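Putative polyketide cyclase (Silicibacter sp. TM1040, PDB 3F8H) is of unknown function but has a SnoaL-like domain, a family that includes polyketide cyclases, and probably binds a small organic molecule within its cone-shaped fold. Local coordinates at residues A25-A30 and S123-R128; V47-N52 and E61-F66; V82-P87 and R91-Y96; T101-D106 and A112-Y117. All coordinates share one frame; numbering follows the deposited sequence.

Interaction 1 (A25-A30 and S123-R128)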
loop_
_atom_site.group_PDB
_atom_site.type_symbol
_atom_site.label_atom_id
_atom_site.label_comp_id
_atom_site.label_asym_id
_atom_site.label_seq_id
_atom_site.Cartn_x
_atom_site.Cartn_y
_atom_site.Cartn_z
ATOM N N ALA A 25 0.983 -16.227 0.202
ATOM C CA ALA A 25 0.930 -16.856 -1.121
ATOM C C ALA A 25 -0.323 -17.737 -1.238
ATOM O O ALA A 25 -1.043 -17.690 -2.223
ATOM C CB ALA A 25 2.195 -17.716 -1.395
ATOM N N ARG A 26 -0.601 -18.506 -0.201
ATOM C CA ARG A 26 -1.774 -19.385 -0.222
ATOM C C ARG A 26 -3.053 -18.574 -0.323
ATOM O O ARG A 26 -3.960 -18.912 -1.086
ATOM C CB ARG A 26 -1.820 -20.321 0.983
ATOM C CG ARG A 26 -0.790 -21.431 0.874
ATOM C CD ARG A 26 -1.019 -22.520 1.904
ATOM N NE ARG A 26 -0.723 -22.040 3.239
ATOM C CZ ARG A 26 -1.633 -21.780 4.161
ATOM N NH1 ARG A 26 -2.920 -22.017 3.930
ATOM N NH2 ARG A 26 -1.229 -21.356 5.326
ATOM N N TYR A 27 -3.066 -17.473 0.402
ATOM C CA TYR A 27 -4.196 -16.578 0.444
ATOM C C TYR A 27 -4.518 -16.019 -0.937
ATOM O O TYR A 27 -5.663 -16.047 -1.395
ATOM C CB TYR A 27 -3.948 -15.457 1.443
ATOM C CG TYR A 27 -4.946 -14.346 1.451
ATOM C CD1 TYR A 27 -6.102 -14.436 2.208
ATOM C CD2 TYR A 27 -4.719 -13.158 0.729
ATOM C CE1 TYR A 27 -7.003 -13.391 2.256
ATOM C CE2 TYR A 27 -5.629 -12.130 0.737
ATOM C CZ TYR A 27 -6.776 -12.235 1.521
ATOM O OH TYR A 27 -7.726 -11.223 1.571
ATOM N N PHE A 28 -3.495 -15.532 -1.616
ATOM C CA PHE A 28 -3.697 -14.959 -2.957
ATOM C C PHE A 28 -3.946 -15.996 -4.017
ATOM O O PHE A 28 -4.683 -15.750 -4.966
ATOM C CB PHE A 28 -2.546 -14.073 -3.350
ATOM C CG PHE A 28 -2.543 -12.752 -2.624
ATOM C CD1 PHE A 28 -3.628 -11.903 -2.702
ATOM C CD2 PHE A 28 -1.445 -12.343 -1.912
ATOM C CE1 PHE A 28 -3.624 -10.659 -2.064
ATOM C CE2 PHE A 28 -1.454 -11.099 -1.270
ATOM C CZ PHE A 28 -2.547 -10.279 -1.350
ATOM N N ASP A 29 -3.311 -17.149 -3.856
ATOM C CA ASP A 29 -3.542 -18.280 -4.756
ATOM C C ASP A 29 -5.007 -18.711 -4.656
ATOM O O ASP A 29 -5.659 -19.013 -5.661
ATOM C CB ASP A 29 -2.654 -19.495 -4.436
ATOM C CG ASP A 29 -1.249 -19.356 -4.962
ATOM O OD1 ASP A 29 -1.014 -18.485 -5.828
ATOM O OD2 ASP A 29 -0.384 -20.146 -4.511
ATOM N N ALA A 30 -5.526 -18.735 -3.439
ATOM C CA ALA A 30 -6.951 -19.133 -3.220
ATOM C C ALA A 30 -7.874 -18.103 -3.900
ATOM O O ALA A 30 -8.832 -18.434 -4.594
ATOM C CB ALA A 30 -7.277 -19.264 -1.704
ATOM N N SER A 123 -1.000 -4.715 -0.506
ATOM C CA SER A 123 -1.567 -5.167 0.760
ATOM C C SER A 123 -0.524 -5.345 1.856
ATOM O O SER A 123 0.622 -5.705 1.609
ATOM C CB SER A 123 -2.302 -6.500 0.578
ATOM O OG SER A 123 -3.415 -6.435 -0.324
ATOM N N PHE A 124 -0.967 -5.050 3.068
ATOM C CA PHE A 124 -0.158 -5.232 4.268
ATOM C C PHE A 124 -0.903 -6.118 5.244
ATOM O O PHE A 124 -2.132 -6.061 5.372
ATOM C CB PHE A 124 0.180 -3.904 4.893
ATOM C CG PHE A 124 1.023 -3.031 4.013
ATOM C CD1 PHE A 124 2.417 -3.179 3.983
ATOM C CD2 PHE A 124 0.433 -2.112 3.151
ATOM C CE1 PHE A 124 3.196 -2.360 3.132
ATOM C CE2 PHE A 124 1.217 -1.306 2.299
ATOM C CZ PHE A 124 2.564 -1.430 2.279
ATOM N N PHE A 125 -0.121 -6.953 5.920
ATOM C CA PHE A 125 -0.644 -7.968 6.826
ATOM C C PHE A 125 0.113 -8.072 8.126
ATOM O O PHE A 125 1.325 -7.818 8.200
ATOM C CB PHE A 125 -0.527 -9.387 6.199
ATOM C CG PHE A 125 -1.134 -9.527 4.833
ATOM C CD1 PHE A 125 -0.403 -9.222 3.699
ATOM C CD2 PHE A 125 -2.424 -10.004 4.688
ATOM C CE1 PHE A 125 -0.941 -9.374 2.429
ATOM C CE2 PHE A 125 -2.984 -10.127 3.439
ATOM C CZ PHE A 125 -2.247 -9.817 2.296
ATOM N N ASP A 126 -0.644 -8.459 9.136
ATOM C CA ASP A 126 -0.077 -8.921 10.395
ATOM C C ASP A 126 -0.413 -10.429 10.443
ATOM O O ASP A 126 -1.434 -10.875 9.950
ATOM C CB ASP A 126 -0.686 -8.318 11.642
ATOM C CG ASP A 126 -0.505 -6.810 11.774
ATOM O OD1 ASP A 126 0.378 -6.206 11.171
ATOM O OD2 ASP A 126 -1.308 -6.218 12.546
ATOM N N LEU A 127 0.461 -11.191 11.062
ATOM C CA LEU A 127 0.257 -12.641 11.256
ATOM C C LEU A 127 0.657 -13.067 12.637
ATOM O O LEU A 127 1.566 -12.509 13.220
ATOM C CB LEU A 127 1.088 -13.444 10.247
ATOM C CG LEU A 127 0.865 -13.207 8.740
ATOM C CD1 LEU A 127 1.943 -12.226 8.195
ATOM C CD2 LEU A 127 0.938 -14.527 8.017
ATOM N N ARG A 128 -0.042 -14.066 13.138
ATOM C CA ARG A 128 0.263 -14.674 14.414
ATOM C C ARG A 128 0.032 -16.197 14.300
ATOM O O ARG A 128 -0.968 -16.663 13.753
ATOM C CB ARG A 128 -0.597 -14.064 15.510
ATOM C CG ARG A 128 -0.416 -14.708 16.871
ATOM C CD ARG A 128 -1.513 -14.258 17.854
ATOM N NE ARG A 128 -2.850 -14.717 17.440
ATOM C CZ ARG A 128 -3.906 -13.925 17.216
ATOM N NH1 ARG A 128 -3.831 -12.612 17.415
ATOM N NH2 ARG A 128 -5.059 -14.456 16.836
#
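The Phe125 ring turns its edge to the helix: Phe28 CZ lies in its plane, 3.7 Å from Phe125 CZ, and Tyr27 CE2 also comes in near that plane, 4.3 Å from Phe125 CE2. For Tyr27 the same meeting is an offset edge-to-face pair, the edge of Phe125 directed at the Tyr27 face with centroids 5.9 Å apart and planes at 76°. Phe28 and Phe125 approach from opposite directions, and their rings meet obliquely. Within the helix, Tyr27 CD2 stands 3.8 Å above the plane of the Phe28 ring, over its centre, while the edge of the Tyr27 ring receives Phe28 CE1. The three rings form an aromatic cluster where helix 23-33 packs on strand 115-128, the helix-on-curved-sheet core expected of a SnoaL-like fold. Both phenylalanines carry CG anti to the carbonyl carbon (chi1 -74° in Phe28, -53° in Phe125), which sends each ring into the space between helix and sheet. At the edge of the Phe28 ring sits Ser123 OG, 4.1 Å from Phe28 CZ; this buried hydroxyl is satisfied by Tyr96 OH and Thr137 OG1. Tyr27 OH hydrogen-bonds a bound methylpentanediol, probably from the crystallisation liquor but consistent with a pocket beside the cluster.

Interaction 2 (V47-N52 and E61-F66)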
loop_
_atom_site.group_PDB
_atom_site.type_symbol
_atom_site.label_atom_id
_atom_site.label_comp_id
_atom_site.label_asym_id
_atom_site.label_seq_id
_atom_site.Cartn_x
_atom_site.Cartn_y
_atom_site.Cartn_z
ATOM N N VAL A 47 -9.424 -12.079 12.927
ATOM C CA VAL A 47 -8.903 -11.262 11.820
ATOM C C VAL A 47 -9.596 -9.882 11.725
ATOM O O VAL A 47 -10.818 -9.757 11.808
ATOM C CB VAL A 47 -9.001 -11.993 10.487
ATOM C CG1 VAL A 47 -10.500 -12.233 10.116
ATOM C CG2 VAL A 47 -8.196 -11.226 9.395
ATOM N N ALA A 48 -8.750 -8.858 11.622
ATOM C CA ALA A 48 -9.157 -7.497 11.443
ATOM C C ALA A 48 -8.902 -7.075 10.018
ATOM O O ALA A 48 -7.765 -6.852 9.603
ATOM C CB ALA A 48 -8.445 -6.538 12.447
ATOM N N HIS A 49 -10.018 -6.908 9.299
ATOM C CA HIS A 49 -10.049 -6.482 7.914
ATOM C C HIS A 49 -10.320 -4.987 7.892
ATOM O O HIS A 49 -11.409 -4.489 8.190
ATOM C CB HIS A 49 -11.083 -7.276 7.157
ATOM C CG HIS A 49 -11.251 -6.869 5.729
ATOM N ND1 HIS A 49 -12.449 -7.036 5.057
ATOM C CD2 HIS A 49 -10.396 -6.312 4.842
ATOM C CE1 HIS A 49 -12.313 -6.621 3.815
ATOM N NE2 HIS A 49 -11.083 -6.157 3.662
ATOM N N HIS A 50 -9.252 -4.273 7.583
ATOM C CA HIS A 50 -9.268 -2.806 7.590
ATOM C C HIS A 50 -9.742 -2.290 6.254
ATOM O O HIS A 50 -8.963 -2.148 5.330
ATOM C CB HIS A 50 -7.880 -2.230 7.906
ATOM C CG HIS A 50 -7.437 -2.466 9.319
ATOM N ND1 HIS A 50 -7.016 -1.448 10.149
ATOM C CD2 HIS A 50 -7.365 -3.598 10.052
ATOM C CE1 HIS A 50 -6.694 -1.947 11.327
ATOM N NE2 HIS A 50 -6.886 -3.253 11.295
ATOM N N VAL A 51 -11.032 -2.011 6.179
ATOM C CA VAL A 51 -11.610 -1.466 4.941
ATOM C C VAL A 51 -11.223 0.013 4.959
ATOM O O VAL A 51 -10.707 0.586 3.992
ATOM C CB VAL A 51 -13.100 -1.719 4.861
ATOM C CG1 VAL A 51 -13.685 -0.960 3.662
ATOM C CG2 VAL A 51 -13.333 -3.266 4.756
ATOM N N ASN A 52 -11.401 0.558 6.143
ATOM C CA ASN A 52 -10.914 1.906 6.499
ATOM C C ASN A 52 -10.963 2.125 8.015
ATOM O O ASN A 52 -11.503 1.281 8.753
ATOM C CB ASN A 52 -11.656 3.011 5.756
ATOM C CG ASN A 52 -13.091 3.050 6.071
ATOM O OD1 ASN A 52 -13.500 3.275 7.234
ATOM N ND2 ASN A 52 -13.910 2.864 5.034
ATOM N N GLU A 61 -16.788 -14.572 9.749
ATOM C CA GLU A 61 -18.179 -14.406 9.254
ATOM C C GLU A 61 -18.297 -13.158 8.402
ATOM O O GLU A 61 -18.838 -13.189 7.275
ATOM C CB GLU A 61 -19.194 -14.418 10.379
ATOM C CG GLU A 61 -19.251 -15.790 11.058
ATOM C CD GLU A 61 -20.196 -15.800 12.256
ATOM O OE1 GLU A 61 -21.137 -14.989 12.243
ATOM O OE2 GLU A 61 -20.008 -16.620 13.191
ATOM N N LYS A 62 -17.736 -12.062 8.906
ATOM C CA LYS A 62 -17.714 -10.799 8.143
ATOM C C LYS A 62 -16.891 -10.945 6.855
ATOM O O LYS A 62 -17.243 -10.439 5.799
ATOM C CB LYS A 62 -17.119 -9.673 8.972
ATOM C CG LYS A 62 -18.039 -9.175 10.108
ATOM C CD LYS A 62 -18.941 -8.068 9.618
ATOM C CE LYS A 62 -19.759 -7.471 10.758
ATOM N NZ LYS A 62 -20.586 -8.550 11.412
ATOM N N PHE A 63 -15.777 -11.646 6.954
ATOM C CA PHE A 63 -14.892 -11.776 5.805
ATOM C C PHE A 63 -15.565 -12.601 4.706
ATOM O O PHE A 63 -15.470 -12.271 3.538
ATOM C CB PHE A 63 -13.526 -12.365 6.184
ATOM C CG PHE A 63 -12.454 -12.107 5.157
ATOM C CD1 PHE A 63 -12.212 -13.014 4.136
ATOM C CD2 PHE A 63 -11.671 -10.977 5.237
ATOM C CE1 PHE A 63 -11.249 -12.775 3.191
ATOM C CE2 PHE A 63 -10.678 -10.726 4.276
ATOM C CZ PHE A 63 -10.476 -11.640 3.258
ATOM N N ALA A 64 -16.244 -13.657 5.103
ATOM C CA ALA A 64 -16.954 -14.501 4.142
ATOM C C ALA A 64 -18.038 -13.697 3.429
ATOM O O ALA A 64 -18.195 -13.801 2.203
ATOM C CB ALA A 64 -17.534 -15.767 4.827
ATOM N N ALA A 65 -18.751 -12.865 4.181
ATOM C CA ALA A 65 -19.812 -12.012 3.593
ATOM C C ALA A 65 -19.201 -11.028 2.603
ATOM O O ALA A 65 -19.721 -10.760 1.525
ATOM C CB ALA A 65 -20.600 -11.227 4.698
ATOM N N PHE A 66 -18.050 -10.533 2.994
ATOM C CA PHE A 66 -17.289 -9.596 2.172
ATOM C C PHE A 66 -16.847 -10.253 0.841
ATOM O O PHE A 66 -16.962 -9.675 -0.224
ATOM C CB PHE A 66 -16.068 -9.065 2.928
ATOM C CG PHE A 66 -15.058 -8.422 2.043
ATOM C CD1 PHE A 66 -15.270 -7.165 1.539
ATOM C CD2 PHE A 66 -13.887 -9.097 1.709
ATOM C CE1 PHE A 66 -14.336 -6.571 0.711
ATOM C CE2 PHE A 66 -12.953 -8.510 0.883
ATOM C CZ PHE A 66 -13.194 -7.255 0.362
#
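An aromatic cluster of His49, Phe63 and Phe66 joins strand 47-50 to helix 60-73, and a methylpentanediol molecule, probably from the crystallisation liquor, is bound about 4 Å from the Phe66 side chain. The imidazole is central to the group. Its CE1 points into the face of Phe66, standing 3.4 Å above that ring's plane and over its centre, with Phe66 CE2 the nearest atom at 3.5 Å. Centroids 4.5 Å apart and planes at 63° identify an edge-to-face pair in which His49 supplies the edge. With Phe63 the roles reverse: the phenyl edge is directed at an imidazole face, Phe63 CD2 lying 4.0 Å from His49 ND1, with planes at 62°. The opposite face of the imidazole has Val51 CG2 3.6 Å above it, toward the rim, so the ring is held between a phenyl edge and a methyl. His49 reaches across because CG is anti to its backbone N (chi1 177°). The two segments meet by ring packing alone, without a hydrogen bond between them. Strand 47-50 runs in the sheet between strands 55-58 and 131-139; Phe63 continues onto Met39 and Leu40 of helix 36-40, whereas Phe66 also touches Arg57 of strand 55-58.

Interaction 3 (V82-P87 and R91-Y96)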
loop_
_atom_site.group_PDB
_atom_site.type_symbol
_atom_site.label_atom_id
_atom_site.label_comp_id
_atom_site.label_asym_id
_atom_site.label_seq_id
_atom_site.Cartn_x
_atom_site.Cartn_y
_atom_site.Cartn_z
ATOM N N VAL A 82 4.591 -9.861 -5.876
ATOM C CA VAL A 82 5.843 -9.879 -5.099
ATOM C C VAL A 82 5.460 -9.838 -3.637
ATOM O O VAL A 82 4.683 -9.008 -3.240
ATOM C CB VAL A 82 6.811 -8.695 -5.433
ATOM C CG1 VAL A 82 8.148 -8.853 -4.646
ATOM C CG2 VAL A 82 7.080 -8.630 -6.963
ATOM N N ILE A 83 5.954 -10.794 -2.857
ATOM C CA ILE A 83 5.630 -10.893 -1.427
ATOM C C ILE A 83 6.853 -10.597 -0.595
ATOM O O ILE A 83 7.955 -11.039 -0.897
ATOM C CB ILE A 83 5.047 -12.266 -1.086
ATOM C CG1 ILE A 83 3.674 -12.408 -1.761
ATOM C CG2 ILE A 83 4.917 -12.432 0.466
ATOM C CD1 ILE A 83 3.071 -13.831 -1.695
ATOM N N PHE A 84 6.643 -9.769 0.422
ATOM C CA PHE A 84 7.717 -9.338 1.339
ATOM C C PHE A 84 7.427 -9.858 2.747
ATOM O O PHE A 84 6.283 -10.054 3.142
ATOM C CB PHE A 84 7.851 -7.793 1.397
ATOM C CG PHE A 84 7.986 -7.124 0.060
ATOM C CD1 PHE A 84 6.871 -6.930 -0.723
ATOM C CD2 PHE A 84 9.218 -6.702 -0.408
ATOM C CE1 PHE A 84 6.970 -6.313 -1.923
ATOM C CE2 PHE A 84 9.341 -6.108 -1.605
ATOM C CZ PHE A 84 8.202 -5.905 -2.389
ATOM N N ALA A 85 8.486 -10.049 3.507
ATOM C CA ALA A 85 8.365 -10.605 4.878
ATOM C C ALA A 85 9.297 -9.995 5.883
ATOM O O ALA A 85 10.238 -9.323 5.558
ATOM C CB ALA A 85 8.642 -12.104 4.838
ATOM N N THR A 86 9.032 -10.316 7.135
ATOM C CA THR A 86 9.931 -9.959 8.242
ATOM C C THR A 86 10.488 -11.249 8.834
ATOM O O THR A 86 9.852 -12.287 8.772
ATOM C CB THR A 86 9.235 -9.147 9.336
ATOM O OG1 THR A 86 8.147 -9.921 9.873
ATOM C CG2 THR A 86 8.756 -7.754 8.772
ATOM N N PRO A 87 11.692 -11.205 9.401
ATOM C CA PRO A 87 12.285 -12.420 9.907
ATOM C C PRO A 87 11.482 -13.134 10.981
ATOM O O PRO A 87 11.546 -14.337 11.059
ATOM C CB PRO A 87 13.618 -11.941 10.459
ATOM C CG PRO A 87 13.919 -10.766 9.660
ATOM C CD PRO A 87 12.669 -10.116 9.323
ATOM N N ARG A 91 4.769 -9.994 10.190
ATOM C CA ARG A 91 4.340 -8.931 9.271
ATOM C C ARG A 91 4.704 -9.315 7.849
ATOM O O ARG A 91 5.755 -9.929 7.596
ATOM C CB ARG A 91 5.027 -7.583 9.637
ATOM C CG ARG A 91 4.943 -7.152 11.080
ATOM C CD ARG A 91 3.612 -6.536 11.386
ATOM N NE ARG A 91 3.456 -5.328 10.578
ATOM C CZ ARG A 91 3.784 -4.097 10.967
ATOM N NH1 ARG A 91 4.252 -3.852 12.168
ATOM N NH2 ARG A 91 3.607 -3.082 10.172
ATOM N N ALA A 92 3.855 -8.905 6.919
ATOM C CA ALA A 92 4.074 -9.136 5.486
ATOM C C ALA A 92 3.405 -8.071 4.635
ATOM O O ALA A 92 2.569 -7.321 5.107
ATOM C CB ALA A 92 3.575 -10.539 5.054
ATOM N N ALA A 93 3.862 -8.009 3.395
ATOM C CA ALA A 93 3.403 -7.066 2.391
ATOM C C ALA A 93 3.386 -7.738 1.044
ATOM O O ALA A 93 4.085 -8.680 0.813
ATOM C CB ALA A 93 4.287 -5.823 2.335
ATOM N N ALA A 94 2.507 -7.265 0.179
ATOM C CA ALA A 94 2.464 -7.804 -1.166
ATOM C C ALA A 94 2.096 -6.717 -2.127
ATOM O O ALA A 94 1.227 -5.890 -1.849
ATOM C CB ALA A 94 1.455 -8.947 -1.245
ATOM N N GLU A 95 2.779 -6.732 -3.257
ATOM C CA GLU A 95 2.495 -5.798 -4.350
ATOM C C GLU A 95 2.165 -6.624 -5.584
ATOM O O GLU A 95 2.793 -7.659 -5.874
ATOM C CB GLU A 95 3.665 -4.863 -4.631
ATOM C CG GLU A 95 3.174 -3.668 -5.428
ATOM C CD GLU A 95 4.247 -2.653 -5.778
ATOM O OE1 GLU A 95 5.463 -2.966 -5.770
ATOM O OE2 GLU A 95 3.853 -1.531 -6.077
ATOM N N TYR A 96 1.145 -6.198 -6.307
ATOM C CA TYR A 96 0.671 -6.990 -7.443
ATOM C C TYR A 96 -0.197 -6.150 -8.370
ATOM O O TYR A 96 -0.523 -4.997 -8.086
ATOM C CB TYR A 96 -0.102 -8.220 -6.934
ATOM C CG TYR A 96 -1.122 -7.874 -5.862
ATOM C CD1 TYR A 96 -0.750 -7.828 -4.550
ATOM C CD2 TYR A 96 -2.444 -7.542 -6.181
ATOM C CE1 TYR A 96 -1.658 -7.452 -3.551
ATOM C CE2 TYR A 96 -3.346 -7.172 -5.210
ATOM C CZ TYR A 96 -2.946 -7.125 -3.886
ATOM O OH TYR A 96 -3.832 -6.761 -2.890
HETATM O O HOH W 1 6.633 -12.366 7.281
#
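Phe84 lays the edge of its ring along the neighbouring strand, CD1 coming within 4.2 Å of Ala93 CB, with Ala93 O also near the ring plane. The first torsion, chi1 -52°, sets CG anti to the carbonyl carbon and beside the backbone N, close to the carbonyl that this N-H binds. That bond, Phe84 N to Ala93 O, is 2.8 Å long and almost straight at 176°. Its return, Ala93 N to Phe84 O, stretches to 3.2 Å. Val82 and Glu95 make the other hydrogen-bonded pair, bonded in both directions; Ile83 with Ala94 and Ala85 with Ala92 are non-hydrogen-bonded pairs. This is the antiparallel beta hairpin of strands 74-85 and 91-102, with 74-85 the outermost strand of the sheet within this chain. Ile83 CG1 rests 4.1 Å from Ala94 CB on the face covered by helix 23-33, whereas Val82, Phe84 and Glu95 point to the face that meets the second subunit, where Arg134 and Arg91 of that subunit pair with Glu95. Toward the turn the bonding weakens: Thr86 OG1 takes a weak bond from Arg91 N at 3.4 Å, and water 1 links Thr86 N to Arg91 O. Thr86 OG1 also bonds Asp88 OD1, and CG2 packs 3.8 Å from Arg91 CB. A valine at Thr86 would probably leave Arg91 N and the Asp88 carboxylate without this shared hydroxyl partner.

Interaction 4 (T101-D106 and A112-Y117)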
loop_
_atom_site.group_PDB
_atom_site.type_symbol
_atom_site.label_atom_id
_atom_site.label_comp_id
_atom_site.label_asym_id
_atom_site.label_seq_id
_atom_site.Cartn_x
_atom_site.Cartn_y
_atom_site.Cartn_z
ATOM N N THR A 101 -12.912 -7.463 -14.397
ATOM C CA THR A 101 -14.156 -7.091 -15.060
ATOM C C THR A 101 -15.161 -6.713 -13.987
ATOM O O THR A 101 -15.335 -7.421 -12.995
ATOM C CB THR A 101 -14.695 -8.269 -15.860
ATOM O OG1 THR A 101 -13.647 -8.723 -16.723
ATOM C CG2 THR A 101 -15.964 -7.887 -16.730
ATOM N N TYR A 102 -15.807 -5.576 -14.206
ATOM C CA TYR A 102 -16.814 -5.034 -13.268
ATOM C C TYR A 102 -18.163 -5.592 -13.684
ATOM O O TYR A 102 -18.772 -5.184 -14.700
ATOM C CB TYR A 102 -16.710 -3.519 -13.250
ATOM C CG TYR A 102 -17.524 -2.773 -12.230
ATOM C CD1 TYR A 102 -17.904 -3.345 -11.032
ATOM C CD2 TYR A 102 -17.827 -1.442 -12.437
ATOM C CE1 TYR A 102 -18.613 -2.603 -10.087
ATOM C CE2 TYR A 102 -18.532 -0.716 -11.534
ATOM C CZ TYR A 102 -18.924 -1.278 -10.356
ATOM O OH TYR A 102 -19.625 -0.485 -9.462
ATOM N N LEU A 103 -18.588 -6.575 -12.891
ATOM C CA LEU A 103 -19.777 -7.406 -13.164
ATOM C C LEU A 103 -21.086 -6.832 -12.690
ATOM O O LEU A 103 -22.087 -6.904 -13.379
ATOM C CB LEU A 103 -19.624 -8.777 -12.502
ATOM C CG LEU A 103 -18.368 -9.602 -12.801
ATOM C CD1 LEU A 103 -18.369 -10.848 -11.916
ATOM C CD2 LEU A 103 -18.315 -9.944 -14.290
ATOM N N ALA A 104 -21.074 -6.301 -11.483
ATOM C CA ALA A 104 -22.281 -5.724 -10.900
ATOM C C ALA A 104 -21.954 -4.550 -10.022
ATOM O O ALA A 104 -20.935 -4.515 -9.376
ATOM C CB ALA A 104 -23.099 -6.806 -10.128
ATOM N N THR A 105 -22.841 -3.581 -10.007
ATOM C CA THR A 105 -22.586 -2.323 -9.302
ATOM C C THR A 105 -22.361 -2.444 -7.813
ATOM O O THR A 105 -23.104 -3.113 -7.086
ATOM C CB THR A 105 -23.701 -1.305 -9.580
ATOM O OG1 THR A 105 -23.838 -1.151 -10.993
ATOM C CG2 THR A 105 -23.401 0.055 -8.948
ATOM N N ASP A 106 -21.280 -1.813 -7.383
ATOM C CA ASP A 106 -20.906 -1.770 -5.971
ATOM C C ASP A 106 -21.333 -0.407 -5.447
ATOM O O ASP A 106 -20.921 0.636 -5.951
ATOM C CB ASP A 106 -19.417 -1.965 -5.813
ATOM C CG ASP A 106 -19.015 -2.363 -4.409
ATOM O OD1 ASP A 106 -19.854 -2.438 -3.488
ATOM O OD2 ASP A 106 -17.818 -2.625 -4.220
ATOM N N ALA A 112 -21.866 -0.711 -13.129
ATOM C CA ALA A 112 -21.177 -1.873 -13.749
ATOM C C ALA A 112 -21.746 -2.078 -15.150
ATOM O O ALA A 112 -22.948 -2.068 -15.357
ATOM C CB ALA A 112 -21.351 -3.144 -12.926
ATOM N N ARG A 113 -20.839 -2.260 -16.099
ATOM C CA ARG A 113 -21.198 -2.481 -17.499
ATOM C C ARG A 113 -20.231 -3.466 -18.137
ATOM O O ARG A 113 -20.009 -3.451 -19.331
ATOM C CB ARG A 113 -21.178 -1.152 -18.284
ATOM C CG ARG A 113 -22.129 -0.088 -17.744
ATOM C CD ARG A 113 -22.016 1.240 -18.504
ATOM N NE ARG A 113 -20.794 1.988 -18.181
ATOM C CZ ARG A 113 -19.695 1.995 -18.936
ATOM N NH1 ARG A 113 -19.671 1.329 -20.085
ATOM N NH2 ARG A 113 -18.627 2.701 -18.558
ATOM N N GLN A 114 -19.668 -4.313 -17.294
ATOM C CA GLN A 114 -18.716 -5.355 -17.680
ATOM C C GLN A 114 -17.437 -4.727 -18.195
ATOM O O GLN A 114 -16.787 -5.255 -19.081
ATOM C CB GLN A 114 -19.298 -6.304 -18.705
ATOM C CG GLN A 114 -20.702 -6.746 -18.378
ATOM C CD GLN A 114 -20.811 -7.385 -17.029
ATOM O OE1 GLN A 114 -20.036 -8.289 -16.698
ATOM N NE2 GLN A 114 -21.788 -6.932 -16.226
ATOM N N GLN A 115 -17.116 -3.568 -17.633
ATOM C CA GLN A 115 -15.875 -2.847 -17.959
ATOM C C GLN A 115 -14.665 -3.627 -17.454
ATOM O O GLN A 115 -14.670 -4.145 -16.335
ATOM C CB GLN A 115 -15.741 -1.464 -17.261
ATOM C CG GLN A 115 -16.824 -0.458 -17.361
ATOM C CD GLN A 115 -17.864 -0.636 -16.298
ATOM O OE1 GLN A 115 -18.284 -1.759 -15.998
ATOM N NE2 GLN A 115 -18.315 0.471 -15.735
ATOM N N SER A 116 -13.613 -3.636 -18.264
ATOM C CA SER A 116 -12.348 -4.233 -17.849
ATOM C C SER A 116 -11.451 -3.166 -17.206
ATOM O O SER A 116 -11.562 -1.949 -17.455
ATOM C CB SER A 116 -11.661 -4.941 -19.028
ATOM O OG SER A 116 -11.020 -4.010 -19.854
ATOM N N TYR A 117 -10.593 -3.614 -16.312
ATOM C CA TYR A 117 -9.675 -2.713 -15.667
ATOM C C TYR A 117 -8.376 -3.436 -15.301
ATOM O O TYR A 117 -8.308 -4.667 -15.160
ATOM C CB TYR A 117 -10.306 -2.072 -14.410
ATOM C CG TYR A 117 -10.867 -3.088 -13.397
ATOM C CD1 TYR A 117 -12.190 -3.477 -13.474
ATOM C CD2 TYR A 117 -10.073 -3.679 -12.419
ATOM C CE1 TYR A 117 -12.736 -4.404 -12.572
ATOM C CE2 TYR A 117 -10.614 -4.638 -11.510
ATOM C CZ TYR A 117 -11.945 -4.991 -11.614
ATOM O OH TYR A 117 -12.530 -5.915 -10.768
HETATM O O HOH W 2 -25.311 -2.072 -13.791
#
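Ala112 seats its methyl over the centre of the Tyr102 ring, a CH-pi contact with CB 3.7 Å from the centroid and only 2° off the ring normal. Its N-H makes an almost straight bond to Thr105 OG1 (2.9 Å), and water 2 joins that hydroxyl to Ala112 O. Within the same segment, Arg113 N donates to Gln115 OE1, which helps hold that amide beside Tyr102. Gln114 folds back at chi2 (-56°) to bring NE2 2.9 Å from Leu103 O, while OE1 meets Leu103 CD2. Gln115 runs beside Tyr102, amide and ring planes 27° apart, and its backbone O accepts Tyr102 N at 2.8 Å. Ser116 pairs with Thr101 as an antiparallel, non-hydrogen-bonded bridge where strands 91-102 and 115-128 come together. Tyr117 brings CE1 to 3.6 Å from Thr101 N, its hydroxyl bonding Glu76. Tyr102 OH accepts from Asp106 N (3.0 Å) and also bonds Pro110 O; a leucine at Tyr102 would probably leave both backbone groups without this partner and deprive the Ala112 methyl of its aromatic seat. Where regular strand pairing gives out, side-chain amides and hydroxyls bind backbone groups in its place.

In the fold
From the N terminus, interaction 1 closes the longest loop, bringing helix 23-33 onto strand 115-128 with 92 residues between its segments. The other three contacts fall within that span and follow one another in series, none crossing another. Interaction 2 ties strand 47-50 to helix 60-73 and meets interaction 1 where Phe63 CZ approaches Tyr27 OH at 3.3 Å. Interaction 3 closes the hairpin of strands 74-85 and 91-102, touching interaction 1 through Phe28 against Ala94 and through the backbone link of Phe125 N to Ala92 O. Interaction 4 joins the far end of strand 91-102 to the start of 115-128, its centre about 29 Å from that of interaction 3. All four reach one mixed sheet.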